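PDB 4UZG: surface protein SPB1 from Streptococcus agalactiae, which forms the backbone of the group B streptococcus pilus 2b, its subunits probably being joined covalently by sortase into the fibre on the cell surface. Local coordinates for residues Val49-Ile61 against Tyr82-Ile95. Residues are numbered along the deposited sequence; the frame is centred on the assembly and turned at random.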
ATOM      1  N   VAL A  49       0.173   5.402  -8.411  1.00  7.81           N
ATOM      2  CA  VAL A  49      -0.299   4.301  -7.578  1.00  7.45           C
ATOM      3  C   VAL A  49       0.589   4.136  -6.347  1.00  6.28           C
ATOM      4  O   VAL A  49       0.098   4.215  -5.213  1.00  6.89           O
ATOM      5  CB  VAL A  49      -0.390   2.989  -8.378  1.00  8.75           C
ATOM      6  CG1 VAL A  49      -0.734   1.816  -7.462  1.00  9.70           C
ATOM      7  CG2 VAL A  49      -1.395   3.114  -9.526  1.00 10.98           C
ATOM      8  N   VAL A  50       1.887   3.849  -6.531  1.00  6.38           N
ATOM      9  CA  VAL A  50       2.839   3.927  -5.426  1.00  6.62           C
ATOM     10  C   VAL A  50       4.044   4.702  -5.932  1.00  6.07           C
ATOM     11  O   VAL A  50       4.692   4.295  -6.908  1.00  7.01           O
ATOM     12  CB  VAL A  50       3.308   2.579  -4.866  1.00  6.93           C
ATOM     13  CG1 VAL A  50       4.217   2.821  -3.655  1.00  7.51           C
ATOM     14  CG2 VAL A  50       2.149   1.675  -4.478  1.00  8.24           C
ATOM     15  N   ASP A  51       4.334   5.827  -5.296  1.00  5.96           N
ATOM     16  CA  ASP A  51       5.427   6.711  -5.685  1.00  5.80           C
ATOM     17  C   ASP A  51       6.661   6.334  -4.872  1.00  5.93           C
ATOM     18  O   ASP A  51       6.684   6.490  -3.648  1.00  6.28           O
ATOM     19  CB  ASP A  51       4.977   8.155  -5.416  1.00  6.56           C
ATOM     20  CG  ASP A  51       5.950   9.199  -5.871  1.00  7.05           C
ATOM     21  OD1 ASP A  51       7.130   8.872  -6.032  1.00  7.30           O
ATOM     22  OD2 ASP A  51       5.520  10.371  -6.042  1.00  9.16           O
ATOM     23  N   LEU A  52       7.653   5.784  -5.551  1.00  5.72           N
ATOM     24  CA  LEU A  52       8.916   5.416  -4.919  1.00  5.70           C
ATOM     25  C   LEU A  52       9.518   6.602  -4.183  1.00  5.55           C
ATOM     26  O   LEU A  52       9.618   7.696  -4.758  1.00  6.07           O
ATOM     27  CB  LEU A  52       9.902   4.976  -6.010  1.00  6.36           C
ATOM     28  CG  LEU A  52      11.321   4.606  -5.574  1.00  6.43           C
ATOM     29  CD1 LEU A  52      11.338   3.389  -4.669  1.00  7.25           C
ATOM     30  CD2 LEU A  52      12.199   4.391  -6.813  1.00  7.03           C
ATOM     31  N   ASN A  53       9.986   6.399  -2.954  1.00  5.65           N
ATOM     32  CA  ASN A  53      10.832   7.393  -2.298  1.00  5.87           C
ATOM     33  C   ASN A  53      12.283   7.170  -2.701  1.00  6.11           C
ATOM     34  O   ASN A  53      12.974   6.320  -2.154  1.00  6.61           O
ATOM     35  CB  ASN A  53      10.698   7.334  -0.772  1.00  6.26           C
ATOM     36  CG  ASN A  53       9.397   7.932  -0.255  1.00  6.43           C
ATOM     37  OD1 ASN A  53       8.929   8.957  -0.749  1.00  7.44           O
ATOM     38  ND2 ASN A  53       8.868   7.329   0.781  1.00  7.43           N
ATOM     39  N   GLU A  54      12.730   7.921  -3.685  1.00  5.92           N
ATOM     40  CA  GLU A  54      14.104   7.803  -4.105  1.00  6.33           C
ATOM     41  C   GLU A  54      15.009   8.094  -2.923  1.00  6.80           C
ATOM     42  O   GLU A  54      14.674   8.865  -2.006  1.00  7.95           O
ATOM     43  CB  GLU A  54      14.422   8.722  -5.297  1.00  7.11           C
ATOM     44  CG  GLU A  54      13.859   8.262  -6.629  1.00  7.37           C
ATOM     45  CD  GLU A  54      12.378   8.480  -6.824  1.00  7.35           C
ATOM     46  OE1 GLU A  54      11.748   9.235  -6.036  1.00  7.01           O
ATOM     47  OE2 GLU A  54      11.873   7.905  -7.808  1.00  8.00           O
ATOM     48  N   GLY A  55      16.140   7.402  -2.914  1.00  7.82           N
ATOM     49  CA  GLY A  55      17.114   7.583  -1.864  1.00  9.07           C
ATOM     50  C   GLY A  55      16.762   6.960  -0.523  1.00  8.41           C
ATOM     51  O   GLY A  55      17.449   7.219   0.466  1.00 10.71           O
ATOM     52  N   SER A  56      15.729   6.117  -0.455  1.00  7.00           N
ATOM     53  CA  SER A  56      15.263   5.585   0.831  1.00  7.12           C
ATOM     54  C   SER A  56      15.885   4.227   1.190  1.00  7.22           C
ATOM     55  O   SER A  56      15.485   3.622   2.173  1.00  8.02           O
ATOM     56  CB  SER A  56      13.744   5.487   0.834  1.00  6.83           C
ATOM     57  OG  SER A  56      13.283   4.544  -0.123  1.00  6.66           O
ATOM     58  N   TYR A  57      16.848   3.762   0.410  1.00  7.42           N
ATOM     59  CA  TYR A  57      17.348   2.382   0.556  1.00  7.45           C
ATOM     60  C   TYR A  57      18.211   2.172   1.778  1.00  7.86           C
ATOM     61  O   TYR A  57      19.007   3.034   2.168  1.00  9.32           O
ATOM     62  CB  TYR A  57      18.206   1.958  -0.672  1.00  8.29           C
ATOM     63  CG  TYR A  57      17.576   2.404  -1.942  1.00  7.59           C
ATOM     64  CD1 TYR A  57      16.513   1.707  -2.490  1.00  7.91           C
ATOM     65  CD2 TYR A  57      17.960   3.591  -2.528  1.00  8.49           C
ATOM     66  CE1 TYR A  57      15.827   2.175  -3.594  1.00  8.07           C
ATOM     67  CE2 TYR A  57      17.290   4.071  -3.655  1.00  8.01           C
ATOM     68  CZ  TYR A  57      16.206   3.374  -4.159  1.00  7.77           C
ATOM     69  OH  TYR A  57      15.510   3.828  -5.241  1.00  8.79           O
ATOM     70  N   GLU A  58      18.075   0.981   2.342  1.00  7.37           N
ATOM     71  CA  GLU A  58      19.074   0.424   3.240  1.00  7.85           C
ATOM     72  C   GLU A  58      19.449  -0.923   2.624  1.00  7.25           C
ATOM     73  O   GLU A  58      18.578  -1.774   2.416  1.00  8.10           O
ATOM     74  CB  GLU A  58      18.543   0.265   4.657  1.00  9.88           C
ATOM     75  CG  GLU A  58      19.578  -0.259   5.621  1.00 17.40           C
ATOM     76  CD  GLU A  58      20.081   0.795   6.576  1.00 26.64           C
ATOM     77  OE1 GLU A  58      20.074   1.987   6.200  1.00 30.29           O
ATOM     78  OE2 GLU A  58      20.478   0.442   7.705  1.00 28.93           O
ATOM     79  N   VAL A  59      20.736  -1.096   2.343  1.00  7.32           N
ATOM     80  CA  VAL A  59      21.226  -2.270   1.641  1.00  6.80           C
ATOM     81  C   VAL A  59      22.210  -2.985   2.567  1.00  7.15           C
ATOM     82  O   VAL A  59      23.198  -2.387   2.988  1.00  7.68           O
ATOM     83  CB  VAL A  59      21.921  -1.899   0.315  1.00  8.17           C
ATOM     84  CG1 VAL A  59      22.298  -3.153  -0.438  1.00  9.39           C
ATOM     85  CG2 VAL A  59      21.021  -0.988  -0.529  1.00  9.01           C
ATOM     86  N   THR A  60      21.943  -4.253   2.867  1.00  6.65           N
ATOM     87  CA  THR A  60      22.797  -5.013   3.755  1.00  7.03           C
ATOM     88  C   THR A  60      23.111  -6.394   3.192  1.00  6.36           C
ATOM     89  O   THR A  60      22.350  -6.973   2.402  1.00  6.70           O
ATOM     90  CB  THR A  60      22.150  -5.203   5.153  1.00  7.97           C
ATOM     91  OG1 THR A  60      20.928  -5.925   5.012  1.00  9.12           O
ATOM     92  CG2 THR A  60      21.907  -3.901   5.891  1.00  8.78           C
ATOM     93  N   ILE A  61      24.239  -6.910   3.666  1.00  6.34           N
ATOM     94  CA  ILE A  61      24.645  -8.282   3.436  0.63  6.51           C
ATOM     95  C   ILE A  61      24.775  -8.932   4.808  1.00  6.69           C
ATOM     96  O   ILE A  61      25.492  -8.429   5.676  1.00  8.14           O
ATOM     97  CB  ILE A  61      25.991  -8.376   2.670  0.63  7.49           C
ATOM     98  CG1 ILE A  61      25.898  -7.637   1.322  0.63  8.12           C
ATOM     99  CG2 ILE A  61      26.374  -9.837   2.486  0.63  9.13           C
ATOM    100  CD1 ILE A  61      27.202  -7.507   0.628  0.63  8.31           C
ATOM    101  N   TYR A  82      27.498  -0.180  -3.030  1.00  9.20           N
ATOM    102  CA  TYR A  82      26.509  -0.508  -4.048  1.00  8.48           C
ATOM    103  C   TYR A  82      26.332   0.687  -4.954  1.00  8.56           C
ATOM    104  O   TYR A  82      26.391   1.822  -4.500  1.00 10.10           O
ATOM    105  CB  TYR A  82      25.156  -0.925  -3.469  1.00  8.71           C
ATOM    106  CG  TYR A  82      24.336   0.176  -2.821  1.00  8.70           C
ATOM    107  CD1 TYR A  82      24.514   0.509  -1.483  1.00  9.41           C
ATOM    108  CD2 TYR A  82      23.370   0.860  -3.536  1.00  9.40           C
ATOM    109  CE1 TYR A  82      23.760   1.506  -0.887  1.00  9.83           C
ATOM    110  CE2 TYR A  82      22.602   1.847  -2.945  1.00 10.00           C
ATOM    111  CZ  TYR A  82      22.792   2.170  -1.624  1.00 10.51           C
ATOM    112  OH  TYR A  82      22.002   3.154  -1.058  1.00 12.49           O
ATOM    113  N   ASN A  83      26.088   0.414  -6.232  1.00  8.71           N
ATOM    114  CA  ASN A  83      25.765   1.446  -7.200  1.00  9.82           C
ATOM    115  C   ASN A  83      24.260   1.522  -7.374  1.00  8.45           C
ATOM    116  O   ASN A  83      23.568   0.515  -7.270  1.00 10.20           O
ATOM    117  CB  ASN A  83      26.457   1.103  -8.521  1.00 13.66           C
ATOM    118  CG  ASN A  83      26.237   2.140  -9.546  1.00 18.86           C
ATOM    119  OD1 ASN A  83      26.855   3.180  -9.500  1.00 22.31           O
ATOM    120  ND2 ASN A  83      25.277   1.899 -10.451  1.00 21.88           N
ATOM    121  N   LEU A  84      23.742   2.717  -7.618  1.00  9.32           N
ATOM    122  CA  LEU A  84      22.310   2.969  -7.729  1.00  8.76           C
ATOM    123  C   LEU A  84      22.001   3.709  -9.023  1.00  8.85           C
ATOM    124  O   LEU A  84      22.656   4.702  -9.350  1.00 10.63           O
ATOM    125  CB  LEU A  84      21.863   3.837  -6.549  1.00  9.08           C
ATOM    126  CG  LEU A  84      20.411   4.325  -6.550  1.00  8.72           C
ATOM    127  CD1 LEU A  84      19.435   3.161  -6.415  1.00  8.44           C
ATOM    128  CD2 LEU A  84      20.223   5.341  -5.445  1.00  9.77           C
ATOM    129  N   LEU A  85      20.947   3.267  -9.701  1.00  8.78           N
ATOM    130  CA  LEU A  85      20.355   4.004 -10.808  1.00  9.44           C
ATOM    131  C   LEU A  85      18.859   4.075 -10.567  1.00  8.42           C
ATOM    132  O   LEU A  85      18.205   3.061 -10.380  1.00 10.77           O
ATOM    133  CB  LEU A  85      20.610   3.289 -12.134  1.00 12.35           C
ATOM    134  CG  LEU A  85      20.017   3.948 -13.370  1.00 16.87           C
ATOM    135  CD1 LEU A  85      20.553   5.354 -13.547  1.00 18.94           C
ATOM    136  CD2 LEU A  85      20.291   3.109 -14.602  1.00 19.26           C
ATOM    137  N   GLU A  86      18.311   5.286 -10.575  1.00  8.48           N
ATOM    138  CA  GLU A  86      16.869   5.526 -10.422  1.00  8.69           C
ATOM    139  C   GLU A  86      16.327   6.214 -11.652  1.00  9.30           C
ATOM    140  O   GLU A  86      16.884   7.215 -12.091  1.00 11.69           O
ATOM    141  CB  GLU A  86      16.579   6.427  -9.221  1.00  9.42           C
ATOM    142  CG  GLU A  86      16.915   5.752  -7.911  1.00  9.07           C
ATOM    143  CD  GLU A  86      16.972   6.692  -6.721  1.00  8.71           C
ATOM    144  OE1 GLU A  86      17.482   7.838  -6.840  1.00 10.39           O
ATOM    145  OE2 GLU A  86      16.516   6.277  -5.640  1.00  8.91           O
ATOM    146  N   GLU A  87      15.254   5.683 -12.214  1.00  9.18           N
ATOM    147  CA  GLU A  87      14.621   6.288 -13.371  1.00 10.90           C
ATOM    148  C   GLU A  87      13.153   5.906 -13.369  1.00  9.86           C
ATOM    149  O   GLU A  87      12.812   4.750 -13.159  1.00  9.52           O
ATOM    150  CB  GLU A  87      15.243   5.774 -14.677  1.00 15.35           C
ATOM    151  CG  GLU A  87      16.682   6.188 -14.932  1.00 23.32           C
ATOM    152  CD  GLU A  87      17.235   5.643 -16.252  1.00 29.72           C
ATOM    153  OE1 GLU A  87      16.640   4.705 -16.823  1.00 31.99           O
ATOM    154  OE2 GLU A  87      18.275   6.147 -16.725  1.00 32.19           O
ATOM    155  N   ASN A  88      12.294   6.871 -13.656  1.00 11.02           N
ATOM    156  CA  ASN A  88      10.912   6.539 -13.991  0.54 11.78           C
ATOM    157  C   ASN A  88      10.182   5.777 -12.877  1.00  9.93           C
ATOM    158  O   ASN A  88       9.379   4.891 -13.176  1.00 10.97           O
ATOM    159  CB  ASN A  88      10.883   5.684 -15.276  0.54 14.12           C
ATOM    160  CG  ASN A  88      11.467   6.400 -16.469  0.54 18.28           C
ATOM    161  OD1 ASN A  88      11.222   7.587 -16.670  0.54 20.89           O
ATOM    162  ND2 ASN A  88      12.257   5.684 -17.259  0.54 19.90           N
ATOM    163  N   ASN A  89      10.462   6.107 -11.627  1.00  8.20           N
ATOM    164  CA  ASN A  89       9.834   5.492 -10.451  1.00  7.25           C
ATOM    165  C   ASN A  89      10.340   4.096 -10.136  1.00  7.04           C
ATOM    166  O   ASN A  89       9.799   3.431  -9.252  1.00  6.77           O
ATOM    167  CB  ASN A  89       8.299   5.475 -10.569  1.00  7.35           C
ATOM    168  CG  ASN A  89       7.597   5.445  -9.213  1.00  7.00           C
ATOM    169  OD1 ASN A  89       7.890   6.238  -8.316  1.00  6.49           O
ATOM    170  ND2 ASN A  89       6.632   4.536  -9.077  1.00  6.95           N
ATOM    171  N   ASN A  90      11.383   3.675 -10.847  1.00  6.91           N
ATOM    172  CA  ASN A  90      12.008   2.370 -10.688  1.00  7.05           C
ATOM    173  C   ASN A  90      13.440   2.531 -10.184  1.00  7.05           C
ATOM    174  O   ASN A  90      13.990   3.645 -10.179  1.00  8.04           O
ATOM    175  CB  ASN A  90      12.011   1.631 -12.021  1.00  7.66           C
ATOM    176  CG  ASN A  90      10.634   1.488 -12.614  1.00  8.25           C
ATOM    177  OD1 ASN A  90       9.673   1.224 -11.904  1.00  8.65           O
ATOM    178  ND2 ASN A  90      10.527   1.654 -13.929  1.00 10.94           N
ATOM    179  N   PHE A  91      14.093   1.421  -9.825  1.00  7.00           N
ATOM    180  CA  PHE A  91      15.498   1.485  -9.466  1.00  6.48           C
ATOM    181  C   PHE A  91      16.216   0.188  -9.804  1.00  6.63           C
ATOM    182  O   PHE A  91      15.607  -0.883  -9.879  1.00  7.44           O
ATOM    183  CB  PHE A  91      15.705   1.852  -7.995  1.00  7.24           C
ATOM    184  CG  PHE A  91      15.258   0.802  -6.998  1.00  7.04           C
ATOM    185  CD1 PHE A  91      16.096  -0.223  -6.628  1.00  7.64           C
ATOM    186  CD2 PHE A  91      13.983   0.860  -6.433  1.00  7.32           C
ATOM    187  CE1 PHE A  91      15.703  -1.167  -5.708  1.00  7.97           C
ATOM    188  CE2 PHE A  91      13.573  -0.082  -5.498  1.00  7.43           C
ATOM    189  CZ  PHE A  91      14.429  -1.108  -5.131  1.00  7.54           C
ATOM    190  N   THR A  92      17.533   0.317  -9.961  1.00  6.35           N
ATOM    191  CA  THR A  92      18.447  -0.791 -10.089  1.00  6.91           C
ATOM    192  C   THR A  92      19.616  -0.555  -9.152  1.00  7.14           C
ATOM    193  O   THR A  92      20.245   0.499  -9.196  1.00  8.25           O
ATOM    194  CB  THR A  92      18.988  -0.900 -11.537  1.00  8.66           C
ATOM    195  OG1 THR A  92      17.895  -1.056 -12.434  1.00 10.54           O
ATOM    196  CG2 THR A  92      19.949  -2.067 -11.670  1.00 10.31           C
ATOM    197  N   ILE A  93      19.905  -1.557  -8.325  1.00  7.01           N
ATOM    198  CA  ILE A  93      21.036  -1.548  -7.419  1.00  6.79           C
ATOM    199  C   ILE A  93      22.006  -2.640  -7.852  1.00  7.52           C
ATOM    200  O   ILE A  93      21.607  -3.785  -8.024  1.00  8.06           O
ATOM    201  CB  ILE A  93      20.569  -1.757  -5.961  1.00  7.40           C
ATOM    202  CG1 ILE A  93      19.941  -0.460  -5.449  1.00  8.07           C
ATOM    203  CG2 ILE A  93      21.734  -2.188  -5.048  1.00  8.94           C
ATOM    204  CD1 ILE A  93      19.202  -0.584  -4.148  1.00 10.23           C
ATOM    205  N   THR A  94      23.274  -2.282  -8.035  1.00  7.17           N
ATOM    206  CA  THR A  94      24.300  -3.242  -8.430  1.00  7.72           C
ATOM    207  C   THR A  94      25.302  -3.320  -7.295  1.00  7.90           C
ATOM    208  O   THR A  94      25.886  -2.318  -6.911  1.00  9.82           O
ATOM    209  CB  THR A  94      24.980  -2.808  -9.726  1.00  9.43           C
ATOM    210  OG1 THR A  94      23.987  -2.676 -10.741  1.00 10.90           O
ATOM    211  CG2 THR A  94      26.012  -3.815 -10.173  1.00 11.14           C
ATOM    212  N   ILE A  95      25.489  -4.527  -6.761  1.00  7.13           N
ATOM    213  CA  ILE A  95      26.386  -4.743  -5.635  1.00  7.12           C
ATOM    214  C   ILE A  95      27.643  -5.463  -6.170  1.00  7.61           C
ATOM    215  O   ILE A  95      27.583  -6.627  -6.550  1.00  7.50           O
ATOM    216  CB  ILE A  95      25.732  -5.603  -4.545  1.00  7.41           C
ATOM    217  CG1 ILE A  95      24.437  -4.946  -4.046  1.00  8.22           C
ATOM    218  CG2 ILE A  95      26.721  -5.836  -3.403  1.00  8.38           C
ATOM    219  CD1 ILE A  95      23.653  -5.786  -3.050  1.00  9.17           C
TER
HETATM  220  O   HOH W   1       9.342   8.639  -8.021  1.00  8.42           O
HETATM  221  O   HOH W   2      12.999   6.516  -9.948  1.00  9.12           O
HETATM  222  O   HOH W   3      22.169   3.409   1.590  1.00 18.16           O
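The ring of Y57 meets F91 edge to face: CE1 stands over the centre of the F91 ring, centroids 4.7 Å apart and planes at 60°. I93 CD1 lies over one face of Y57, L84 CD1 reaches its CE2 obliquely, and E86 OE2 sits in the ring plane at the edge. At the edge of F91 is L52 CD2, and Y127 of strand 121-131 makes a second edge-to-face pair with F91. One face of Y82 carries V59 CG2, a CH-pi contact 3.7 Å from the ring centroid and only 12° off the normal; in the plane of this ring, a water joins Y82 OH to Y57 O. V59 CG1 meanwhile packs against I95 CD1. These side chains fill the space between the broken strand 50-62 and the hairpin of strands 81-87 and 90-96, closed by a type I' turn from E87 to N90, in the N-terminal beta domain of the pilin; strand 68-73 adds L71 to the same apolar cluster. Two donors grip E86 OE2: Y57 OH at 2.7 Å on the anti lone pair and G55 N at 3.0 Å on the syn one, tying the type II turn N53-S56 to the hairpin. At the hairpin tip, N89, its CG swung anti to the backbone nitrogen, turns its amide to the backbone of 50-52. ND2 donates to V50 O at 2.9 Å, nearly straight at 164°, and also to P45 O; OD1 accepts from L52 N at 2.8 Å. A second water bridges E54 OE2 to N90 O.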